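PDB 5JBD: inactive glucansucrase from Lactobacillus reuteri, which belongs to glycosyl hydrolase family 70, large multidomain proteins built round a TIM barrel, and carries a bound calcium ion. Local coordinates for residues Leu510-Arg515 with Ala538-Asn543; Ser551-Met556 with Ile596-Val601. All blocks are in the same frame, centred on the assembly; numbering follows the deposited sequence.

Overall arrangement
Interactions 1 and 2 are two antiparallel strand pairs in facing layers of one beta domain, with centres about 10 Å apart. The chain completes 510-515 with 538-543 first, then passes directly from strand 537-542 to strand 550-555. Between the layers Ile-554 is the main go-between: its CG2 lies 3.6 Å from Val-514 CG2, and its CD1 lies 3.8 Å from Leu-540 CD1. At one end Met-556 SD comes within 3.6 Å of Ala-538 CB. Both contacts lie far from the centre of the chain, about 35 and 45 Å from it to their own centres, and neither supplies a ligand to the calcium ion held by Glu-237, Asp-243, Asn-287 and Asn-751.

Interaction 1 of 2, residues Leu510-Arg515 with Ala538-Asn543; sequences LLASVR and AVLVGN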
ATOM      1  N   LEU A 510      -2.577 -30.734 -20.216  1.00 24.96           N
ATOM      2  CA  LEU A 510      -1.291 -31.051 -19.591  1.00 23.97           C
ATOM      3  C   LEU A 510      -0.161 -30.482 -20.431  1.00 23.68           C
ATOM      4  O   LEU A 510      -0.155 -30.667 -21.648  1.00 22.44           O
ATOM      5  CB  LEU A 510      -1.138 -32.568 -19.479  1.00 25.15           C
ATOM      6  CG  LEU A 510       0.181 -33.155 -18.935  1.00 25.36           C
ATOM      7  CD1 LEU A 510       0.256 -33.009 -17.423  1.00 25.76           C
ATOM      8  CD2 LEU A 510       0.276 -34.615 -19.318  1.00 26.39           C
ATOM      9  N   LEU A 511       0.806 -29.815 -19.788  1.00 23.23           N
ATOM     10  CA  LEU A 511       1.997 -29.371 -20.498  1.00 22.57           C
ATOM     11  C   LEU A 511       3.294 -29.754 -19.810  1.00 22.13           C
ATOM     12  O   LEU A 511       3.306 -30.082 -18.614  1.00 22.84           O
ATOM     13  CB  LEU A 511       1.920 -27.874 -20.764  1.00 24.37           C
ATOM     14  CG  LEU A 511       2.108 -26.842 -19.654  1.00 25.88           C
ATOM     15  CD1 LEU A 511       3.553 -26.743 -19.168  1.00 24.89           C
ATOM     16  CD2 LEU A 511       1.653 -25.488 -20.181  1.00 26.47           C
ATOM     17  N   ALA A 512       4.371 -29.712 -20.595  1.00 20.45           N
ATOM     18  CA  ALA A 512       5.749 -29.887 -20.136  1.00 19.31           C
ATOM     19  C   ALA A 512       6.497 -28.582 -20.368  1.00 20.03           C
ATOM     20  O   ALA A 512       6.472 -28.027 -21.488  1.00 20.25           O
ATOM     21  CB  ALA A 512       6.420 -31.033 -20.884  1.00 19.70           C
ATOM     22  N   SER A 513       7.085 -28.053 -19.296  1.00 20.12           N
ATOM     23  CA  SER A 513       7.943 -26.866 -19.347  1.00 19.63           C
ATOM     24  C   SER A 513       9.357 -27.336 -19.059  1.00 20.46           C
ATOM     25  O   SER A 513       9.622 -27.854 -17.980  1.00 21.13           O
ATOM     26  CB  SER A 513       7.505 -25.831 -18.320  1.00 18.83           C
ATOM     27  OG  SER A 513       8.271 -24.652 -18.460  1.00 18.16           O
ATOM     28  N   VAL A 514      10.233 -27.196 -20.058  1.00 20.36           N
ATOM     29  CA  VAL A 514      11.573 -27.761 -20.023  1.00 21.75           C
ATOM     30  C   VAL A 514      12.598 -26.636 -20.085  1.00 22.40           C
ATOM     31  O   VAL A 514      12.478 -25.751 -20.943  1.00 22.20           O
ATOM     32  CB  VAL A 514      11.805 -28.726 -21.207  1.00 22.09           C
ATOM     33  CG1 VAL A 514      13.270 -29.139 -21.313  1.00 23.17           C
ATOM     34  CG2 VAL A 514      10.935 -29.982 -21.037  1.00 22.65           C
ATOM     35  N   ARG A 515      13.595 -26.693 -19.205  1.00 21.40           N
ATOM     36  CA  ARG A 515      14.796 -25.859 -19.316  1.00 21.33           C
ATOM     37  C   ARG A 515      15.970 -26.725 -19.743  1.00 21.23           C
ATOM     38  O   ARG A 515      16.154 -27.824 -19.218  1.00 22.18           O
ATOM     39  CB  ARG A 515      15.072 -25.130 -17.990  1.00 20.86           C
ATOM     40  CG  ARG A 515      13.948 -24.185 -17.544  1.00 20.50           C
ATOM     41  CD  ARG A 515      13.698 -23.045 -18.534  1.00 20.28           C
ATOM     42  NE  ARG A 515      14.868 -22.173 -18.679  1.00 20.50           N
ATOM     43  CZ  ARG A 515      15.239 -21.223 -17.814  1.00 20.93           C
ATOM     44  NH1 ARG A 515      14.536 -20.989 -16.710  1.00 20.59           N
ATOM     45  NH2 ARG A 515      16.340 -20.495 -18.056  1.00 20.19           N
ATOM     46  N   ALA A 538      12.637 -30.595 -16.158  1.00 26.09           N
ATOM     47  CA  ALA A 538      11.311 -30.771 -16.751  1.00 25.31           C
ATOM     48  C   ALA A 538      10.266 -30.607 -15.662  1.00 24.37           C
ATOM     49  O   ALA A 538      10.336 -31.258 -14.620  1.00 24.00           O
ATOM     50  CB  ALA A 538      11.191 -32.141 -17.397  1.00 25.11           C
ATOM     51  N   VAL A 539       9.303 -29.723 -15.912  1.00 24.63           N
ATOM     52  CA  VAL A 539       8.156 -29.512 -15.046  1.00 24.86           C
ATOM     53  C   VAL A 539       6.877 -29.922 -15.806  1.00 25.18           C
ATOM     54  O   VAL A 539       6.580 -29.377 -16.867  1.00 24.23           O
ATOM     55  CB  VAL A 539       8.077 -28.036 -14.625  1.00 25.53           C
ATOM     56  CG1 VAL A 539       6.787 -27.742 -13.860  1.00 25.81           C
ATOM     57  CG2 VAL A 539       9.296 -27.671 -13.792  1.00 25.44           C
ATOM     58  N   LEU A 540       6.140 -30.874 -15.247  1.00 23.64           N
ATOM     59  CA  LEU A 540       4.895 -31.388 -15.836  1.00 24.67           C
ATOM     60  C   LEU A 540       3.732 -30.902 -14.999  1.00 24.57           C
ATOM     61  O   LEU A 540       3.662 -31.216 -13.815  1.00 26.05           O
ATOM     62  CB  LEU A 540       4.902 -32.918 -15.879  1.00 25.65           C
ATOM     63  CG  LEU A 540       5.493 -33.571 -17.121  1.00 28.47           C
ATOM     64  CD1 LEU A 540       6.878 -33.039 -17.439  1.00 30.62           C
ATOM     65  CD2 LEU A 540       5.519 -35.086 -16.969  1.00 29.59           C
ATOM     66  N   VAL A 541       2.814 -30.160 -15.615  1.00 23.72           N
ATOM     67  CA  VAL A 541       1.670 -29.621 -14.926  1.00 24.07           C
ATOM     68  C   VAL A 541       0.385 -29.852 -15.713  1.00 26.05           C
ATOM     69  O   VAL A 541       0.300 -29.472 -16.884  1.00 26.04           O
ATOM     70  CB  VAL A 541       1.856 -28.113 -14.689  1.00 24.61           C
ATOM     71  CG1 VAL A 541       0.597 -27.503 -14.080  1.00 25.29           C
ATOM     72  CG2 VAL A 541       3.063 -27.883 -13.797  1.00 23.96           C
ATOM     73  N   GLY A 542      -0.608 -30.462 -15.049  1.00 26.81           N
ATOM     74  CA  GLY A 542      -1.965 -30.646 -15.594  1.00 26.78           C
ATOM     75  C   GLY A 542      -3.015 -30.051 -14.676  1.00 27.59           C
ATOM     76  O   GLY A 542      -2.800 -29.988 -13.465  1.00 27.94           O
ATOM     77  N   ASN A 543      -4.119 -29.562 -15.246  1.00 27.08           N
ATOM     78  CA  ASN A 543      -5.177 -28.909 -14.459  1.00 26.60           C
ATOM     79  C   ASN A 543      -6.543 -29.610 -14.575  1.00 26.03           C
ATOM     80  O   ASN A 543      -7.578 -28.998 -14.301  1.00 26.45           O
ATOM     81  CB  ASN A 543      -5.296 -27.421 -14.827  1.00 26.03           C
ATOM     82  CG  ASN A 543      -5.927 -27.179 -16.193  1.00 25.94           C
ATOM     83  OD1 ASN A 543      -6.049 -28.086 -17.007  1.00 25.08           O
ATOM     84  ND2 ASN A 543      -6.350 -25.933 -16.434  1.00 26.51           N
TER
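Val-539 O is gripped twice from the facing strand: Ser-513 N donates to it at 2.8 Å, almost straight at 176°, while the CA-H of Ala-512 makes a longer contact, its CA 3.4 Å from the oxygen. Ser-513 and Val-539 close a ring, Val-539 N bonding back to Ser-513 O at 2.8 Å. Two residues along, Leu-511 and Val-541 repeat the pattern, N to O both ways, each bond 3.0 Å long. These are the hydrogen-bonded pairs; Leu-510 with Gly-542, Ala-512 with Leu-540 and Val-514 with Ala-538 are the non-hydrogen-bonded ones.

Side chains of the non-hydrogen-bonded pairs all leave by one face. Leu-510 has CG anti to the backbone N (chi1 176°), and its CD1 reaches over to the facing strand, 3.6 Å from Gly-542 N, over a residue that has no side chain to meet it. Ala-512 CB meets the CD1 branch of Leu-540 at 4.0 Å, and Val-514 CG2 meets Ala-538 CB at 4.2 Å. Strand 550-555 covers this face.

On the other face, Val-539 and Val-541 pack against helix 446-455, which immediately precedes barrel strand 460-464. Ser-513 OG, anti to its own backbone N, is hydrogen-bonded to Gln-501 NE2 on the next strand, so this polar group is satisfied in a buried setting. Strands 501-505 and 612-618 continue the sheet on either side. The result is an antiparallel inner sheet with apolar groups on both faces, as in the Greek-key beta-sandwich domain C of family 70 proteins.

Interaction 2 of 2, residues Ser551-Met556 with Ile596-Val601; sequences SVAINM and ILKVTV
Val-552 is met by two valines of the opposite strand from different directions: its side chain crosses that of Val-599 obliquely, CG2 lying 4.0 Å from Val-599 CB, and that of Val-601 at about a right angle, CG1 to CG2 also 4.0 Å. In Val-552, CG1 is anti to the carbonyl carbon (chi1 -65°), and CG2, between the backbone N and that carbon, lies 3.4 Å from Val-599 O. Further along, the side chain of Met-556 slants across that of Leu-597, CG to CB 4.0 Å. This face, with Ile-554, is turned to strands 510-515 and 537-542, and Trp-616 covers Leu-597 and Val-599.

The other face is more open. Ala-553 CB is 3.7 Å from Ile-596 CG2, and the bent Lys-598 chain runs past the alanine until NZ donates to Ser-551 OG at 3.0 Å. A water joins that same OG to Thr-600 OG1. Between the two faces, four N-H...O bonds tie Val-552 to Val-599 and Ile-554 to Leu-597. One face apolar and buried, the other mixed: this is a two-stranded antiparallel layer packed on the larger sheet, consistent with the Greek-key beta-sandwich domain C of family 70 proteins.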
ATOM      1  N   SER A 551       0.875 -42.479 -20.880  1.00 30.14           N
ATOM      2  CA  SER A 551       2.302 -42.226 -21.022  1.00 32.13           C
ATOM      3  C   SER A 551       2.509 -40.945 -21.849  1.00 31.29           C
ATOM      4  O   SER A 551       1.706 -40.657 -22.728  1.00 30.20           O
ATOM      5  CB  SER A 551       2.959 -43.410 -21.712  1.00 35.25           C
ATOM      6  OG  SER A 551       4.359 -43.240 -21.785  1.00 42.34           O
ATOM      7  N   VAL A 552       3.557 -40.180 -21.529  1.00 30.09           N
ATOM      8  CA  VAL A 552       3.916 -38.969 -22.273  1.00 29.29           C
ATOM      9  C   VAL A 552       5.413 -38.949 -22.546  1.00 28.73           C
ATOM     10  O   VAL A 552       6.187 -39.516 -21.779  1.00 28.53           O
ATOM     11  CB  VAL A 552       3.517 -37.679 -21.525  1.00 30.01           C
ATOM     12  CG1 VAL A 552       2.000 -37.600 -21.396  1.00 32.34           C
ATOM     13  CG2 VAL A 552       4.162 -37.602 -20.146  1.00 29.72           C
ATOM     14  N   ALA A 553       5.806 -38.255 -23.619  1.00 27.18           N
ATOM     15  CA  ALA A 553       7.198 -38.173 -24.046  1.00 28.61           C
ATOM     16  C   ALA A 553       7.675 -36.721 -23.910  1.00 29.29           C
ATOM     17  O   ALA A 553       7.139 -35.842 -24.582  1.00 28.40           O
ATOM     18  CB  ALA A 553       7.325 -38.635 -25.490  1.00 29.49           C
ATOM     19  N   ILE A 554       8.657 -36.491 -23.034  1.00 27.77           N
ATOM     20  CA  ILE A 554       9.206 -35.149 -22.765  1.00 28.41           C
ATOM     21  C   ILE A 554      10.539 -34.982 -23.487  1.00 26.25           C
ATOM     22  O   ILE A 554      11.428 -35.803 -23.328  1.00 26.75           O
ATOM     23  CB  ILE A 554       9.479 -34.925 -21.252  1.00 27.87           C
ATOM     24  CG1 ILE A 554       8.301 -35.395 -20.396  1.00 30.17           C
ATOM     25  CG2 ILE A 554       9.825 -33.458 -20.973  1.00 27.83           C
ATOM     26  CD1 ILE A 554       6.959 -34.839 -20.814  1.00 30.73           C
ATOM     27  N   ASN A 555      10.690 -33.916 -24.261  1.00 27.16           N
ATOM     28  CA  ASN A 555      11.955 -33.652 -24.925  1.00 25.69           C
ATOM     29  C   ASN A 555      12.900 -32.858 -24.020  1.00 26.11           C
ATOM     30  O   ASN A 555      12.770 -31.634 -23.895  1.00 25.63           O
ATOM     31  CB  ASN A 555      11.754 -32.906 -26.241  1.00 25.14           C
ATOM     32  CG  ASN A 555      13.056 -32.721 -26.999  1.00 25.84           C
ATOM     33  OD1 ASN A 555      14.068 -33.351 -26.666  1.00 26.17           O
ATOM     34  ND2 ASN A 555      13.035 -31.901 -28.044  1.00 25.61           N
ATOM     35  N   MET A 556      13.879 -33.547 -23.437  1.00 26.01           N
ATOM     36  CA  MET A 556      14.895 -32.907 -22.591  1.00 27.45           C
ATOM     37  C   MET A 556      15.992 -32.195 -23.397  1.00 26.57           C
ATOM     38  O   MET A 556      16.734 -31.373 -22.842  1.00 26.79           O
ATOM     39  CB  MET A 556      15.519 -33.939 -21.642  1.00 27.23           C
ATOM     40  CG  MET A 556      14.507 -34.750 -20.831  1.00 28.43           C
ATOM     41  SD  MET A 556      13.375 -33.742 -19.842  1.00 27.13           S
ATOM     42  CE  MET A 556      14.509 -33.075 -18.636  1.00 28.04           C
ATOM     43  N   ILE A 596      14.744 -38.088 -25.097  1.00 30.37           N
ATOM     44  CA  ILE A 596      13.318 -38.167 -24.753  1.00 30.28           C
ATOM     45  C   ILE A 596      13.135 -38.909 -23.437  1.00 29.59           C
ATOM     46  O   ILE A 596      13.667 -40.000 -23.271  1.00 31.31           O
ATOM     47  CB  ILE A 596      12.494 -38.885 -25.851  1.00 29.95           C
ATOM     48  CG1 ILE A 596      12.685 -38.197 -27.203  1.00 31.12           C
ATOM     49  CG2 ILE A 596      11.017 -38.929 -25.474  1.00 31.13           C
ATOM     50  CD1 ILE A 596      12.367 -36.709 -27.215  1.00 32.00           C
ATOM     51  N   LEU A 597      12.377 -38.317 -22.515  1.00 30.04           N
ATOM     52  CA  LEU A 597      12.022 -38.956 -21.250  1.00 31.08           C
ATOM     53  C   LEU A 597      10.557 -39.420 -21.267  1.00 30.89           C
ATOM     54  O   LEU A 597       9.655 -38.625 -21.520  1.00 30.75           O
ATOM     55  CB  LEU A 597      12.252 -37.987 -20.082  1.00 30.99           C
ATOM     56  CG  LEU A 597      12.258 -38.626 -18.693  1.00 31.32           C
ATOM     57  CD1 LEU A 597      13.507 -39.472 -18.508  1.00 32.76           C
ATOM     58  CD2 LEU A 597      12.156 -37.567 -17.605  1.00 33.45           C
ATOM     59  N   LYS A 598      10.341 -40.697 -20.960  1.00 33.00           N
ATOM     60  CA  LYS A 598       9.017 -41.335 -20.972  1.00 34.86           C
ATOM     61  C   LYS A 598       8.454 -41.364 -19.562  1.00 32.27           C
ATOM     62  O   LYS A 598       9.058 -41.957 -18.680  1.00 32.93           O
ATOM     63  CB  LYS A 598       9.138 -42.805 -21.480  1.00 38.86           C
ATOM     64  CG  LYS A 598       8.906 -43.009 -22.985  1.00 47.55           C
ATOM     65  CD  LYS A 598       7.429 -43.319 -23.265  1.00 56.40           C
ATOM     66  CE  LYS A 598       6.860 -42.459 -24.374  1.00 57.31           C
ATOM     67  NZ  LYS A 598       5.385 -42.580 -24.478  1.00 61.05           N
ATOM     68  N   VAL A 599       7.285 -40.773 -19.356  1.00 29.10           N
ATOM     69  CA  VAL A 599       6.739 -40.606 -18.012  1.00 29.94           C
ATOM     70  C   VAL A 599       5.274 -41.040 -18.001  1.00 29.18           C
ATOM     71  O   VAL A 599       4.550 -40.805 -18.973  1.00 28.93           O
ATOM     72  CB  VAL A 599       6.852 -39.113 -17.553  1.00 29.36           C
ATOM     73  CG1 VAL A 599       6.315 -38.931 -16.142  1.00 29.81           C
ATOM     74  CG2 VAL A 599       8.302 -38.627 -17.617  1.00 29.99           C
ATOM     75  N   THR A 600       4.841 -41.634 -16.889  1.00 29.07           N
ATOM     76  CA  THR A 600       3.431 -41.964 -16.665  1.00 29.35           C
ATOM     77  C   THR A 600       2.726 -40.946 -15.772  1.00 29.57           C
ATOM     78  O   THR A 600       3.227 -40.607 -14.697  1.00 29.38           O
ATOM     79  CB  THR A 600       3.284 -43.366 -16.034  1.00 31.87           C
ATOM     80  OG1 THR A 600       3.963 -44.311 -16.847  1.00 30.22           O
ATOM     81  CG2 THR A 600       1.821 -43.778 -15.914  1.00 32.09           C
ATOM     82  N   VAL A 601       1.544 -40.496 -16.208  1.00 28.20           N
ATOM     83  CA  VAL A 601       0.796 -39.430 -15.544  1.00 28.58           C
ATOM     84  C   VAL A 601      -0.690 -39.742 -15.501  1.00 29.18           C
ATOM     85  O   VAL A 601      -1.179 -40.518 -16.313  1.00 29.72           O
ATOM     86  CB  VAL A 601       1.002 -38.076 -16.269  1.00 28.18           C
ATOM     87  CG1 VAL A 601       2.486 -37.692 -16.284  1.00 28.66           C
ATOM     88  CG2 VAL A 601       0.448 -38.097 -17.692  1.00 27.89           C
TER
HETATM   89  O   HOH W   1       5.680 -44.081 -19.206  1.00 39.60           O